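Local coordinates for envelope glycoprotein (PDB 5XEA), which probably attaches the virus to its host-cell receptor and drives fusion of the viral and host membranes as a fusogen of the baculovirus gp64 family, at the interface of chains A and B. Sequence-based numbering; all coordinates share one arbitrary frame. Chains: chain A/B, Envelope glycoprotein.

The interface of chains A and B. Residues chain A 290-291, 294-295; chain B 224-225, 230-231, 409, 411.
B:Phe230 lies against one turn of the chain A helix, its ring wedged between A:Ala291 and A:Phe294. The root of the ring meets the helix backbone, with CG 3.5 Å from CA of A:Ala291. Its CD2 rim reaches the methyl of the same alanine, while the opposite rim, at CD1, lies 3.6 Å from CD2 of A:Phe294. These two side chains cross at about a right angle and do not stack.

With CG anti to the backbone N (chi1 176°), A:Phe294 points toward the strands of chain B. CB of B:Gln225 sits over one face of its ring, 3.7 Å from the centroid in a CH-pi contact displaced toward the rim. On the same side, the B:Cys224 backbone lies above the rim, its carbonyl C 3.6 Å from CD1 of A:Phe294. The extended B:Gln225 chain carries its amide past the ring with the two planes 81° apart. A water bridges the chains, 2.7 Å from carboxylate OE2 of A:Glu295 and 3.2 Å from amide OE1 of B:Gln225.

The A:Ala291 methyl touches CG2 of B:Val411 at 3.6 Å and meets B:Ala409. No direct polar bond joins the chains here. CB of A:Ala290 lies 3.3 Å from the B:Phe230 carbonyl O; the small alanine side chains probably allow this close approach. In the three-chain assembly, the long helix 282-327 of chain A here packs against chain B strands 221-226 and 229-233 and the loop residues B:Ala409 and B:Val411.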
loop_
_atom_site.group_PDB
_atom_site.type_symbol
_atom_site.label_atom_id
_atom_site.label_comp_id
_atom_site.label_asym_id
_atom_site.label_seq_id
_atom_site.Cartn_x
_atom_site.Cartn_y
_atom_site.Cartn_z
ATOM N N ALA A 290 -11.538 2.496 -0.631
ATOM C CA ALA A 290 -12.848 3.098 -0.422
ATOM C C ALA A 290 -13.093 4.242 -1.400
ATOM O O ALA A 290 -14.235 4.470 -1.812
ATOM C CB ALA A 290 -12.980 3.591 1.016
ATOM N N ALA A 291 -12.041 4.983 -1.763
ATOM C CA ALA A 291 -12.187 6.024 -2.775
ATOM C C ALA A 291 -12.577 5.417 -4.107
ATOM O O ALA A 291 -13.481 5.907 -4.790
ATOM C CB ALA A 291 -10.885 6.813 -2.919
ATOM N N PHE A 294 -16.287 4.243 -4.005
ATOM C CA PHE A 294 -17.234 5.341 -4.180
ATOM C C PHE A 294 -17.307 5.783 -5.643
ATOM O O PHE A 294 -18.402 5.997 -6.183
ATOM C CB PHE A 294 -16.848 6.514 -3.277
ATOM C CG PHE A 294 -17.718 7.719 -3.457
ATOM C CD1 PHE A 294 -18.949 7.799 -2.824
ATOM C CD2 PHE A 294 -17.316 8.772 -4.276
ATOM C CE1 PHE A 294 -19.775 8.917 -3.002
ATOM C CE2 PHE A 294 -18.145 9.891 -4.456
ATOM C CZ PHE A 294 -19.357 9.956 -3.807
ATOM N N GLU A 295 -16.156 5.913 -6.307
ATOM C CA GLU A 295 -16.166 6.399 -7.682
ATOM C C GLU A 295 -16.770 5.367 -8.627
ATOM O O GLU A 295 -17.489 5.724 -9.572
ATOM C CB GLU A 295 -14.750 6.780 -8.111
ATOM C CG GLU A 295 -14.112 7.852 -7.220
ATOM C CD GLU A 295 -14.631 9.257 -7.506
ATOM O OE1 GLU A 295 -14.948 9.542 -8.677
ATOM O OE2 GLU A 295 -14.710 10.075 -6.562
ATOM N N CYS B 224 -19.795 6.672 0.717
ATOM C CA CYS B 224 -19.907 8.114 0.847
ATOM C C CYS B 224 -18.573 8.789 0.608
ATOM O O CYS B 224 -17.499 8.189 0.762
ATOM C CB CYS B 224 -20.431 8.510 2.228
ATOM S SG CYS B 224 -21.883 7.587 2.708
ATOM N N GLN B 225 -18.663 10.061 0.249
ATOM C CA GLN B 225 -17.518 10.946 0.161
ATOM C C GLN B 225 -17.765 12.124 1.088
ATOM O O GLN B 225 -18.886 12.620 1.183
ATOM C CB GLN B 225 -17.290 11.442 -1.274
ATOM C CG GLN B 225 -16.397 12.667 -1.364
ATOM C CD GLN B 225 -16.102 13.104 -2.798
ATOM O OE1 GLN B 225 -16.783 12.703 -3.746
ATOM N NE2 GLN B 225 -15.083 13.943 -2.957
ATOM N N PHE B 230 -13.239 8.942 1.963
ATOM C CA PHE B 230 -14.249 8.072 1.378
ATOM C C PHE B 230 -14.406 6.870 2.286
ATOM O O PHE B 230 -13.414 6.328 2.786
ATOM C CB PHE B 230 -13.879 7.616 -0.047
ATOM C CG PHE B 230 -13.596 8.752 -1.001
ATOM C CD1 PHE B 230 -14.544 9.154 -1.934
ATOM C CD2 PHE B 230 -12.382 9.429 -0.954
ATOM C CE1 PHE B 230 -14.273 10.201 -2.801
ATOM C CE2 PHE B 230 -12.107 10.474 -1.814
ATOM C CZ PHE B 230 -13.065 10.859 -2.753
ATOM N N PHE B 231 -15.645 6.454 2.499
ATOM C CA PHE B 231 -15.874 5.363 3.426
ATOM C C PHE B 231 -17.179 4.686 3.077
ATOM O O PHE B 231 -18.074 5.292 2.475
ATOM C CB PHE B 231 -15.876 5.867 4.881
ATOM C CG PHE B 231 -16.611 7.168 5.068
ATOM C CD1 PHE B 231 -17.987 7.188 5.228
ATOM C CD2 PHE B 231 -15.922 8.373 5.066
ATOM C CE1 PHE B 231 -18.672 8.389 5.372
ATOM C CE2 PHE B 231 -16.597 9.574 5.222
ATOM C CZ PHE B 231 -17.975 9.580 5.370
ATOM N N ALA B 409 -9.698 11.575 -6.752
ATOM C CA ALA B 409 -9.738 11.451 -5.300
ATOM C C ALA B 409 -8.314 11.591 -4.771
ATOM O O ALA B 409 -7.437 10.793 -5.115
ATOM C CB ALA B 409 -10.345 10.109 -4.882
ATOM N N VAL B 411 -6.667 11.053 -1.793
ATOM C CA VAL B 411 -6.695 10.454 -0.466
ATOM C C VAL B 411 -5.349 10.670 0.218
ATOM O O VAL B 411 -4.288 10.541 -0.409
ATOM C CB VAL B 411 -7.053 8.962 -0.583
ATOM C CG1 VAL B 411 -6.820 8.240 0.725
ATOM C CG2 VAL B 411 -8.506 8.807 -1.021
HETATM O O HOH W 1 -15.345 12.648 -6.592
#